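Local coordinates for aac(6')-Ii (Enterococcus faecium, PDB 1N71), which transfers an acetyl group from acetyl-coenzyme A to the 6'-amino group of aminoglycoside antibiotics, a reaction that gives Enterococcus faecium resistance to these drugs, at residues Glu44-Ala49 with Asn93-Glu98; Gly70-Pro75 with Thr106-Thr111; Tyr152-Val157 with Ile169-Thr174. All coordinates share one frame; numbering follows the deposited sequence.

Following the chain from the N terminus, strand 46-52 supplies the first half of contact 1 and strand 70-78 the first half of contact 2. Helix 87-101 then comes back onto strand 46-52 and closes contact 1, and strand 106-112 pairs with strand 70-78 to close contact 2, so these two contacts cross along the chain. Contact 3 follows in series as a hairpin, closing a short loop of 11 residues between 152-157 and 169-174. Together they join the helix to the sheet, the two central parallel strands to each other, and the two C-terminal strands to each other, 168-174 lying next to strand 106-112. Glu96, hydrogen-bonded to Tyr152 and salt-bridged to Lys173, links contacts 1 and 3.

Contact 1 (Glu44-Ala49 with Asn93-Glu98); sequences ERIAVA and NYLEKE
Both methyls of Val48 rest obliquely against the CD1 side of the Tyr94 ring, while Ile46, two residues earlier on the same side of the strand, fits between Leu95 and Glu98. The contact is apolar throughout, and no hydrogen bond crosses it.

At the tyrosine end, Tyr94 CD1 lies 3.5 Å from Val48 CG1 and 3.5 Å from Val48 CG2. CG1 also leans on Tyr94 CG, and CG2 on CE1, so the isopropyl group meets the CG-CD1-CE1 side of the ring. Tyr94 has CG anti to its backbone N (chi1 -165°); the ring also touches Ile3 and Glu5 of strand 2-5.

At the isoleucine end the touching groups are again methyls. Ile46 CG2 is 3.8 Å from Leu95 CD1 and 3.8 Å from Glu98 CB. Ile46 CD1 reaches further along the helix, where it rests on Glu98 CB at 3.8 Å and on the backbone carbon of the same residue. Leu95 in turn touches Ile60 and Ala62 of strand 55-66.

Glu98 meets Ile46 through its aliphatic stem, then bends at chi2 (-79°), and its carboxylate lies beside Glu5. Its OE1 is close to OE2 of that residue, a like-charge pair that would be expected to favour protonation of one of the two. Within the helix, Glu98 N donates to Tyr94 O at 3.1 Å, placing the two residues one turn apart on the side that meets the strand.

Strand and helix axes approach to 9.1 Å and run in roughly opposite directions, 148° between their N-to-C senses. This is a helix lying over one face of the central sheet, as in the GNAT fold; residues Gly88 and Thr89 near the start of the same helix bind coenzyme A.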
loop_
_atom_site.group_PDB
_atom_site.type_symbol
_atom_site.label_atom_id
_atom_site.label_comp_id
_atom_site.label_asym_id
_atom_site.label_seq_id
_atom_site.Cartn_x
_atom_site.Cartn_y
_atom_site.Cartn_z
ATOM N N GLU A 44 -0.307 -18.042 0.379
ATOM C CA GLU A 44 -0.109 -17.066 1.447
ATOM C C GLU A 44 -1.321 -16.161 1.618
ATOM O O GLU A 44 -1.520 -15.574 2.681
ATOM C CB GLU A 44 1.124 -16.205 1.167
ATOM C CG GLU A 44 0.998 -15.349 -0.073
ATOM N N ARG A 45 -2.125 -16.044 0.568
ATOM C CA ARG A 45 -3.311 -15.198 0.617
ATOM C C ARG A 45 -4.527 -15.959 1.094
ATOM O O ARG A 45 -4.514 -17.185 1.211
ATOM C CB ARG A 45 -3.631 -14.622 -0.765
ATOM C CG ARG A 45 -2.557 -13.739 -1.358
ATOM C CD ARG A 45 -3.089 -13.044 -2.595
ATOM N NE ARG A 45 -2.051 -12.300 -3.299
ATOM C CZ ARG A 45 -2.287 -11.457 -4.297
ATOM N NH1 ARG A 45 -3.532 -11.243 -4.711
ATOM N NH2 ARG A 45 -1.276 -10.837 -4.891
ATOM N N ILE A 46 -5.585 -15.210 1.370
ATOM C CA ILE A 46 -6.845 -15.786 1.793
ATOM C C ILE A 46 -7.802 -15.518 0.637
ATOM O O ILE A 46 -7.773 -14.437 0.035
ATOM C CB ILE A 46 -7.341 -15.124 3.095
ATOM C CG1 ILE A 46 -6.407 -15.519 4.245
ATOM C CG2 ILE A 46 -8.767 -15.547 3.401
ATOM C CD1 ILE A 46 -6.627 -14.738 5.521
ATOM N N ALA A 47 -8.614 -16.518 0.309
ATOM C CA ALA A 47 -9.579 -16.423 -0.778
ATOM C C ALA A 47 -10.913 -17.000 -0.312
ATOM O O ALA A 47 -11.033 -18.205 -0.077
ATOM C CB ALA A 47 -9.072 -17.187 -1.988
ATOM N N VAL A 48 -11.907 -16.131 -0.181
ATOM C CA VAL A 48 -13.231 -16.534 0.277
ATOM C C VAL A 48 -14.279 -16.269 -0.792
ATOM O O VAL A 48 -14.308 -15.198 -1.397
ATOM C CB VAL A 48 -13.605 -15.777 1.568
ATOM C CG1 VAL A 48 -15.010 -16.146 2.016
ATOM C CG2 VAL A 48 -12.590 -16.096 2.654
ATOM N N ALA A 49 -15.152 -17.245 -1.015
ATOM C CA ALA A 49 -16.184 -17.097 -2.027
ATOM C C ALA A 49 -17.597 -17.147 -1.480
ATOM O O ALA A 49 -17.856 -17.694 -0.403
ATOM C CB ALA A 49 -16.016 -18.162 -3.093
ATOM N N ASN A 93 -16.816 -10.205 7.018
ATOM C CA ASN A 93 -16.760 -10.845 8.326
ATOM C C ASN A 93 -16.047 -12.191 8.270
ATOM O O ASN A 93 -15.327 -12.555 9.204
ATOM C CB ASN A 93 -18.169 -11.012 8.901
ATOM C CG ASN A 93 -18.788 -9.687 9.308
ATOM O OD1 ASN A 93 -18.112 -8.823 9.864
ATOM N ND2 ASN A 93 -20.076 -9.528 9.050
ATOM N N TYR A 94 -16.233 -12.932 7.179
ATOM C CA TYR A 94 -15.577 -14.227 7.048
ATOM C C TYR A 94 -14.081 -13.994 6.850
ATOM O O TYR A 94 -13.249 -14.709 7.400
ATOM C CB TYR A 94 -16.158 -15.007 5.865
ATOM C CG TYR A 94 -15.799 -16.478 5.852
ATOM C CD1 TYR A 94 -14.546 -16.908 5.426
ATOM C CD2 TYR A 94 -16.717 -17.441 6.269
ATOM C CE1 TYR A 94 -14.213 -18.262 5.414
ATOM C CE2 TYR A 94 -16.394 -18.797 6.264
ATOM C CZ TYR A 94 -15.140 -19.199 5.834
ATOM O OH TYR A 94 -14.818 -20.538 5.820
ATOM N N LEU A 95 -13.737 -12.984 6.059
ATOM C CA LEU A 95 -12.335 -12.678 5.833
ATOM C C LEU A 95 -11.669 -12.354 7.171
ATOM O O LEU A 95 -10.586 -12.850 7.474
ATOM C CB LEU A 95 -12.194 -11.481 4.887
ATOM C CG LEU A 95 -10.761 -10.963 4.713
ATOM C CD1 LEU A 95 -9.909 -11.998 3.993
ATOM C CD2 LEU A 95 -10.787 -9.667 3.930
ATOM N N GLU A 96 -12.325 -11.519 7.967
ATOM C CA GLU A 96 -11.775 -11.128 9.260
ATOM C C GLU A 96 -11.496 -12.327 10.162
ATOM O O GLU A 96 -10.473 -12.368 10.837
ATOM C CB GLU A 96 -12.702 -10.116 9.933
ATOM C CG GLU A 96 -12.617 -8.741 9.266
ATOM C CD GLU A 96 -13.531 -7.703 9.890
ATOM O OE1 GLU A 96 -13.816 -7.803 11.097
ATOM O OE2 GLU A 96 -13.948 -6.771 9.173
ATOM N N LYS A 97 -12.388 -13.314 10.154
ATOM C CA LYS A 97 -12.176 -14.509 10.965
ATOM C C LYS A 97 -10.940 -15.266 10.468
ATOM O O LYS A 97 -10.120 -15.725 11.269
ATOM C CB LYS A 97 -13.402 -15.426 10.897
ATOM N N GLU A 98 -10.801 -15.384 9.145
ATOM C CA GLU A 98 -9.667 -16.085 8.539
ATOM C C GLU A 98 -8.336 -15.397 8.838
ATOM O O GLU A 98 -7.348 -16.055 9.166
ATOM C CB GLU A 98 -9.841 -16.183 7.017
ATOM C CG GLU A 98 -10.975 -17.081 6.543
ATOM C CD GLU A 98 -10.621 -18.557 6.585
ATOM O OE1 GLU A 98 -9.532 -18.916 6.091
ATOM O OE2 GLU A 98 -11.433 -19.359 7.099
#

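Contact 2 (Gly70-Pro75 with Thr106-Thr111); sequences GWELHP and TIYLGT. With COA (coenzyme A), chain E.
Tyr108 turns its CG between its own backbone N and carbonyl carbon (chi1 70°), and over one face of its ring lies Glu72 CB, in a CH-pi contact 4.0 Å from the centroid. Glu72 CG leads on from there, anti to the backbone N (chi1 167°). The chain runs on extended, the carboxylate plane is 14° from that of the ring, and OE1 is hydrogen-bonded to Gln65. Leu158 of the second subunit also packs on Tyr108. On the sheet face of Trp71 and Ile107, Ile107 CG2 packs against Leu73 CB at 3.7 Å.

The backbones pair in parallel: Trp71 N donates to Thr106 O (2.9 Å), Tyr108 N to Trp71 O (2.8 Å), and Leu73 N to Tyr108 O (2.8 Å). These are the two parallel strands of the beta-alpha-beta unit around helix 87-101, which in the GNAT fold part into a V that takes up coenzyme A. Where they separate, a water replaces direct pairing, accepting from Gly110 N at 3.0 Å and donating to Leu73 O and Glu72 OE2. Leu73 and Leu109 still lie side by side there, with CD1 of the former 4.0 Å from CD2 of the latter. Farther along, Thr111 OG1, hydrogen-bonded to His142, approaches the coenzyme A thiol atom S1P to 3.6 Å.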
loop_
_atom_site.group_PDB
_atom_site.type_symbol
_atom_site.label_atom_id
_atom_site.label_comp_id
_atom_site.label_asym_id
_atom_site.label_seq_id
_atom_site.Cartn_x
_atom_site.Cartn_y
_atom_site.Cartn_z
ATOM N N GLY A 70 -0.230 -7.397 9.449
ATOM C CA GLY A 70 -1.001 -6.490 8.612
ATOM C C GLY A 70 -1.384 -7.035 7.248
ATOM O O GLY A 70 -0.522 -7.357 6.432
ATOM N N TRP A 71 -2.689 -7.113 7.000
ATOM C CA TRP A 71 -3.209 -7.632 5.741
ATOM C C TRP A 71 -3.995 -6.595 4.944
ATOM O O TRP A 71 -4.702 -5.770 5.517
ATOM C CB TRP A 71 -4.132 -8.816 6.016
ATOM C CG TRP A 71 -3.443 -9.982 6.642
ATOM C CD1 TRP A 71 -2.860 -10.030 7.875
ATOM C CD2 TRP A 71 -3.281 -11.281 6.066
ATOM N NE1 TRP A 71 -2.343 -11.286 8.106
ATOM C CE2 TRP A 71 -2.588 -12.073 7.010
ATOM C CE3 TRP A 71 -3.654 -11.854 4.844
ATOM C CZ2 TRP A 71 -2.262 -13.414 6.771
ATOM C CZ3 TRP A 71 -3.330 -13.191 4.604
ATOM C CH2 TRP A 71 -2.641 -13.954 5.567
ATOM N N GLU A 72 -3.868 -6.656 3.622
ATOM C CA GLU A 72 -4.599 -5.758 2.737
ATOM C C GLU A 72 -5.786 -6.497 2.135
ATOM O O GLU A 72 -5.616 -7.548 1.508
ATOM C CB GLU A 72 -3.709 -5.258 1.594
ATOM C CG GLU A 72 -4.515 -4.571 0.488
ATOM C CD GLU A 72 -3.659 -4.046 -0.655
ATOM O OE1 GLU A 72 -2.548 -4.567 -0.871
ATOM O OE2 GLU A 72 -4.111 -3.113 -1.350
ATOM N N LEU A 73 -6.981 -5.946 2.328
ATOM C CA LEU A 73 -8.199 -6.528 1.782
ATOM C C LEU A 73 -8.189 -6.219 0.287
ATOM O O LEU A 73 -8.189 -5.052 -0.119
ATOM C CB LEU A 73 -9.430 -5.896 2.456
ATOM C CG LEU A 73 -10.835 -6.384 2.068
ATOM C CD1 LEU A 73 -11.843 -5.858 3.081
ATOM C CD2 LEU A 73 -11.199 -5.920 0.661
ATOM N N HIS A 74 -8.161 -7.265 -0.532
ATOM C CA HIS A 74 -8.139 -7.084 -1.980
ATOM C C HIS A 74 -8.250 -8.423 -2.702
ATOM O O HIS A 74 -7.459 -9.331 -2.461
ATOM C CB HIS A 74 -6.844 -6.375 -2.396
ATOM C CG HIS A 74 -6.670 -6.249 -3.877
ATOM N ND1 HIS A 74 -6.261 -7.301 -4.671
ATOM C CD2 HIS A 74 -6.855 -5.199 -4.712
ATOM C CE1 HIS A 74 -6.200 -6.904 -5.929
ATOM N NE2 HIS A 74 -6.556 -5.631 -5.982
ATOM N N PRO A 75 -9.258 -8.571 -3.571
ATOM C CA PRO A 75 -10.264 -7.553 -3.878
ATOM C C PRO A 75 -11.557 -7.901 -3.148
ATOM O O PRO A 75 -11.591 -8.818 -2.324
ATOM C CB PRO A 75 -10.427 -7.702 -5.375
ATOM C CG PRO A 75 -10.419 -9.208 -5.515
ATOM C CD PRO A 75 -9.296 -9.652 -4.574
ATOM N N THR A 106 -4.522 -6.481 11.910
ATOM C CA THR A 106 -5.265 -5.452 11.203
ATOM C C THR A 106 -5.390 -5.711 9.712
ATOM O O THR A 106 -4.535 -6.340 9.090
ATOM C CB THR A 106 -4.604 -4.075 11.383
ATOM O OG1 THR A 106 -5.349 -3.086 10.657
ATOM C CG2 THR A 106 -3.192 -4.096 10.840
ATOM N N ILE A 107 -6.475 -5.195 9.153
ATOM C CA ILE A 107 -6.758 -5.314 7.740
ATOM C C ILE A 107 -6.964 -3.893 7.261
ATOM O O ILE A 107 -7.675 -3.121 7.901
ATOM C CB ILE A 107 -8.054 -6.118 7.490
ATOM C CG1 ILE A 107 -7.865 -7.568 7.949
ATOM C CG2 ILE A 107 -8.429 -6.065 6.004
ATOM C CD1 ILE A 107 -9.118 -8.431 7.773
ATOM N N TYR A 108 -6.326 -3.541 6.156
ATOM C CA TYR A 108 -6.480 -2.206 5.602
ATOM C C TYR A 108 -6.799 -2.345 4.124
ATOM O O TYR A 108 -6.612 -3.407 3.536
ATOM C CB TYR A 108 -5.203 -1.383 5.786
ATOM C CG TYR A 108 -4.056 -1.838 4.921
ATOM C CD1 TYR A 108 -3.289 -2.954 5.270
ATOM C CD2 TYR A 108 -3.744 -1.162 3.743
ATOM C CE1 TYR A 108 -2.237 -3.378 4.467
ATOM C CE2 TYR A 108 -2.696 -1.580 2.930
ATOM C CZ TYR A 108 -1.948 -2.685 3.299
ATOM O OH TYR A 108 -0.910 -3.093 2.498
ATOM N N LEU A 109 -7.278 -1.264 3.525
ATOM C CA LEU A 109 -7.652 -1.275 2.123
ATOM C C LEU A 109 -7.575 0.130 1.558
ATOM O O LEU A 109 -7.520 1.113 2.300
ATOM C CB LEU A 109 -9.085 -1.803 1.980
ATOM C CG LEU A 109 -10.133 -0.982 2.749
ATOM C CD1 LEU A 109 -10.652 0.159 1.872
ATOM C CD2 LEU A 109 -11.285 -1.879 3.174
ATOM N N GLY A 110 -7.553 0.210 0.236
ATOM C CA GLY A 110 -7.524 1.493 -0.430
ATOM C C GLY A 110 -8.726 1.542 -1.355
ATOM O O GLY A 110 -8.880 0.679 -2.223
ATOM N N THR A 111 -9.604 2.519 -1.151
ATOM C CA THR A 111 -10.777 2.672 -2.001
ATOM C C THR A 111 -10.640 4.030 -2.685
ATOM O O THR A 111 -10.647 5.072 -2.035
ATOM C CB THR A 111 -12.094 2.589 -1.180
ATOM O OG1 THR A 111 -13.217 2.721 -2.060
ATOM C CG2 THR A 111 -12.152 3.677 -0.118
HETATM N N1A COA E . -22.451 3.349 -0.190
HETATM C C2A COA E . -22.981 3.440 1.044
HETATM N N3A COA E . -23.405 2.433 1.840
HETATM C C4A COA E . -23.223 1.209 1.236
HETATM C C5A COA E . -22.700 0.965 -0.013
HETATM C C6A COA E . -22.283 2.113 -0.760
HETATM N N6A COA E . -21.760 2.018 -1.981
HETATM N N7A COA E . -22.673 -0.395 -0.281
HETATM C C8A COA E . -23.185 -0.929 0.789
HETATM N N9A COA E . -23.547 -0.019 1.755
HETATM C C1B COA E . -24.155 -0.269 3.069
HETATM C C2B COA E . -25.571 -0.846 2.980
HETATM O O2B COA E . -26.513 0.229 2.884
HETATM C C3B COA E . -25.791 -1.590 4.293
HETATM O O3B COA E . -26.069 -0.617 5.314
HETATM P P3B COA E . -27.362 -0.755 6.269
HETATM O O7A COA E . -28.509 -0.774 5.328
HETATM O O8A COA E . -27.292 0.452 7.128
HETATM O O9A COA E . -27.145 -2.030 6.994
HETATM C C4B COA E . -24.388 -2.159 4.551
HETATM O O4B COA E . -23.510 -1.278 3.840
HETATM C C5B COA E . -24.192 -3.620 4.124
HETATM O O5B COA E . -24.209 -3.729 2.696
HETATM P P1A COA E . -24.122 -5.153 1.941
HETATM O O1A COA E . -25.467 -5.496 1.429
HETATM O O2A COA E . -23.389 -6.111 2.799
HETATM O O3A COA E . -23.177 -4.764 0.703
HETATM P P2A COA E . -23.075 -5.487 -0.730
HETATM O O4A COA E . -23.867 -4.711 -1.708
HETATM O O5A COA E . -23.299 -6.940 -0.589
HETATM O O6A COA E . -21.519 -5.266 -1.065
HETATM C CBP COA E . -19.931 -3.711 -2.055
HETATM C CCP COA E . -20.914 -3.972 -0.922
HETATM C CDP COA E . -19.396 -2.281 -1.905
HETATM C CEP COA E . -18.758 -4.730 -1.946
HETATM C CAP COA E . -20.705 -3.887 -3.433
HETATM O OAP COA E . -21.762 -2.932 -3.576
HETATM C C9P COA E . -19.768 -3.905 -4.654
HETATM O O9P COA E . -19.469 -4.980 -5.194
HETATM N N8P COA E . -19.314 -2.716 -5.073
HETATM C C7P COA E . -18.419 -2.504 -6.204
HETATM C C6P COA E . -16.970 -2.869 -5.889
HETATM C C5P COA E . -16.229 -1.794 -5.115
HETATM O O5P COA E . -16.230 -0.621 -5.508
HETATM N N4P COA E . -15.589 -2.201 -4.009
HETATM C C3P COA E . -14.809 -1.338 -3.115
HETATM C C2P COA E . -13.397 -1.861 -2.902
HETATM S S1P COA E . -12.137 -0.579 -3.027
HETATM O O HOH W 1 -7.042 -2.441 -1.095
#

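Contact 3 (Tyr152-Val157 with Ile169-Thr174); sequences YKIVGV and IWMAKT
Lys173 crosses the Tyr152 ring at about a right angle, with its CB over the centre of one face in a CH-pi contact 3.6 Å from the centroid. Farther along the same chain, Lys173 CD rests on Tyr152 CE1, also at 3.6 Å. The lysine is extended throughout, and its NZ forms a salt bridge with Glu96 and a hydrogen bond with Leu150 O. Tyr152 OH bonds to the other carboxylate oxygen of Glu96, so both ends of the crossed pair are tied to helix 87-101.

Next to it, Met171 lays its CG beside Ile154 CG1 (4.0 Å), then bends at chi3 (67°), which carries CE back to Tyr152 CB. Ile169 CG2 packs on both branches of Ile154, nearest CG2 at 3.7 Å. Val155, in the bulge, brings CG2 to 4.0 Å from Ala172 CB.

Trp170 places its benzo edge alongside Gly156, which has no side chain there, and CZ3 comes 3.4 Å from Val157 O. Lys153 and Ala172 form a regular pair, each N donating to the other's O at 2.9 Å, but beyond them the backbone is irregular: Val155 N donates to Trp170 O at 2.8 Å, and Gly156 N makes a weak bond to the same oxygen. Both residues thus face Trp170, a classic beta bulge that shifts the register by one. Trp170 N returns a bond to Gly156 O.

Strand 168-174 lies between strand 106-112 and the hairpin partner 153-158. Helices 129-134 and 144-149 cover the Ile154-Met171 face. The face of Lys153, Trp170 and Ala172 looks to the second subunit, where Trp170 stacks on its own counterpart, Lys153 NZ is hydrogen-bonded to Thr129 OG1 of the second subunit, and the backbone of strand 153-158 makes further hydrogen bonds.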
loop_
_atom_site.group_PDB
_atom_site.type_symbol
_atom_site.label_atom_id
_atom_site.label_comp_id
_atom_site.label_asym_id
_atom_site.label_seq_id
_atom_site.Cartn_x
_atom_site.Cartn_y
_atom_site.Cartn_z
ATOM N N TYR A 152 -14.534 -0.229 9.819
ATOM C CA TYR A 152 -13.284 0.313 9.287
ATOM C C TYR A 152 -13.313 1.826 9.419
ATOM O O TYR A 152 -14.379 2.439 9.403
ATOM C CB TYR A 152 -13.084 -0.084 7.819
ATOM C CG TYR A 152 -12.822 -1.564 7.640
ATOM C CD1 TYR A 152 -13.819 -2.504 7.906
ATOM C CD2 TYR A 152 -11.555 -2.031 7.286
ATOM C CE1 TYR A 152 -13.558 -3.876 7.836
ATOM C CE2 TYR A 152 -11.282 -3.404 7.215
ATOM C CZ TYR A 152 -12.288 -4.316 7.496
ATOM O OH TYR A 152 -12.018 -5.664 7.473
ATOM N N LYS A 153 -12.137 2.420 9.548
ATOM C CA LYS A 153 -12.021 3.865 9.703
ATOM C C LYS A 153 -11.066 4.432 8.665
ATOM O O LYS A 153 -10.095 3.783 8.299
ATOM C CB LYS A 153 -11.504 4.165 11.116
ATOM C CG LYS A 153 -10.869 5.530 11.321
ATOM C CD LYS A 153 -10.369 5.675 12.765
ATOM C CE LYS A 153 -9.786 7.057 13.023
ATOM N NZ LYS A 153 -9.569 7.312 14.480
ATOM N N ILE A 154 -11.340 5.635 8.173
ATOM C CA ILE A 154 -10.422 6.241 7.217
ATOM C C ILE A 154 -9.222 6.682 8.043
ATOM O O ILE A 154 -9.358 7.494 8.964
ATOM C CB ILE A 154 -11.029 7.478 6.521
ATOM C CG1 ILE A 154 -12.264 7.063 5.708
ATOM C CG2 ILE A 154 -9.966 8.133 5.615
ATOM C CD1 ILE A 154 -13.043 8.235 5.088
ATOM N N VAL A 155 -8.052 6.142 7.718
ATOM C CA VAL A 155 -6.829 6.464 8.441
ATOM C C VAL A 155 -5.810 7.180 7.569
ATOM O O VAL A 155 -4.692 7.450 8.000
ATOM C CB VAL A 155 -6.163 5.201 8.999
ATOM C CG1 VAL A 155 -7.054 4.572 10.060
ATOM C CG2 VAL A 155 -5.898 4.211 7.866
ATOM N N GLY A 156 -6.186 7.478 6.334
ATOM C CA GLY A 156 -5.259 8.178 5.468
ATOM C C GLY A 156 -5.802 8.387 4.076
ATOM O O GLY A 156 -6.814 7.794 3.701
ATOM N N VAL A 157 -5.128 9.244 3.317
ATOM C CA VAL A 157 -5.502 9.533 1.941
ATOM C C VAL A 157 -4.237 9.711 1.115
ATOM O O VAL A 157 -3.191 10.088 1.635
ATOM C CB VAL A 157 -6.348 10.834 1.809
ATOM C CG1 VAL A 157 -7.711 10.645 2.472
ATOM C CG2 VAL A 157 -5.597 12.020 2.423
ATOM N N ILE A 169 -8.380 6.443 -0.870
ATOM C CA ILE A 169 -8.740 6.616 0.529
ATOM C C ILE A 169 -8.338 5.346 1.270
ATOM O O ILE A 169 -8.801 4.262 0.923
ATOM C CB ILE A 169 -10.258 6.824 0.678
ATOM C CG1 ILE A 169 -10.691 8.068 -0.111
ATOM C CG2 ILE A 169 -10.622 6.963 2.148
ATOM C CD1 ILE A 169 -12.210 8.239 -0.240
ATOM N N TRP A 170 -7.473 5.483 2.275
ATOM C CA TRP A 170 -7.009 4.336 3.056
ATOM C C TRP A 170 -7.865 4.123 4.299
ATOM O O TRP A 170 -8.048 5.037 5.098
ATOM C CB TRP A 170 -5.553 4.531 3.497
ATOM C CG TRP A 170 -4.528 4.239 2.450
ATOM C CD1 TRP A 170 -4.376 3.073 1.748
ATOM C CD2 TRP A 170 -3.457 5.097 2.037
ATOM N NE1 TRP A 170 -3.272 3.152 0.931
ATOM C CE2 TRP A 170 -2.690 4.384 1.088
ATOM C CE3 TRP A 170 -3.068 6.399 2.381
ATOM C CZ2 TRP A 170 -1.556 4.929 0.477
ATOM C CZ3 TRP A 170 -1.937 6.943 1.774
ATOM C CH2 TRP A 170 -1.195 6.204 0.830
ATOM N N MET A 171 -8.372 2.905 4.461
ATOM C CA MET A 171 -9.199 2.559 5.604
ATOM C C MET A 171 -8.611 1.341 6.313
ATOM O O MET A 171 -7.973 0.494 5.689
ATOM C CB MET A 171 -10.623 2.264 5.145
ATOM C CG MET A 171 -11.243 3.411 4.358
ATOM S SD MET A 171 -12.975 3.166 4.020
ATOM C CE MET A 171 -13.656 3.267 5.668
ATOM N N ALA A 172 -8.831 1.245 7.617
ATOM C CA ALA A 172 -8.278 0.125 8.359
ATOM C C ALA A 172 -9.118 -0.236 9.566
ATOM O O ALA A 172 -9.908 0.572 10.069
ATOM C CB ALA A 172 -6.851 0.453 8.793
ATOM N N LYS A 173 -8.938 -1.465 10.021
ATOM C CA LYS A 173 -9.649 -1.972 11.177
ATOM C C LYS A 173 -8.752 -2.984 11.873
ATOM O O LYS A 173 -8.081 -3.783 11.222
ATOM C CB LYS A 173 -10.954 -2.654 10.740
ATOM C CG LYS A 173 -11.757 -3.270 11.887
ATOM C CD LYS A 173 -13.001 -3.995 11.367
ATOM C CE LYS A 173 -13.812 -4.610 12.497
ATOM N NZ LYS A 173 -14.998 -5.375 11.981
ATOM N N THR A 174 -8.696 -2.912 13.195
ATOM C CA THR A 174 -7.923 -3.879 13.956
ATOM C C THR A 174 -9.016 -4.883 14.314
ATOM O O THR A 174 -10.031 -4.527 14.912
ATOM C CB THR A 174 -7.280 -3.218 15.178
ATOM O OG1 THR A 174 -6.130 -2.474 14.740
ATOM C CG2 THR A 174 -6.856 -4.253 16.196
#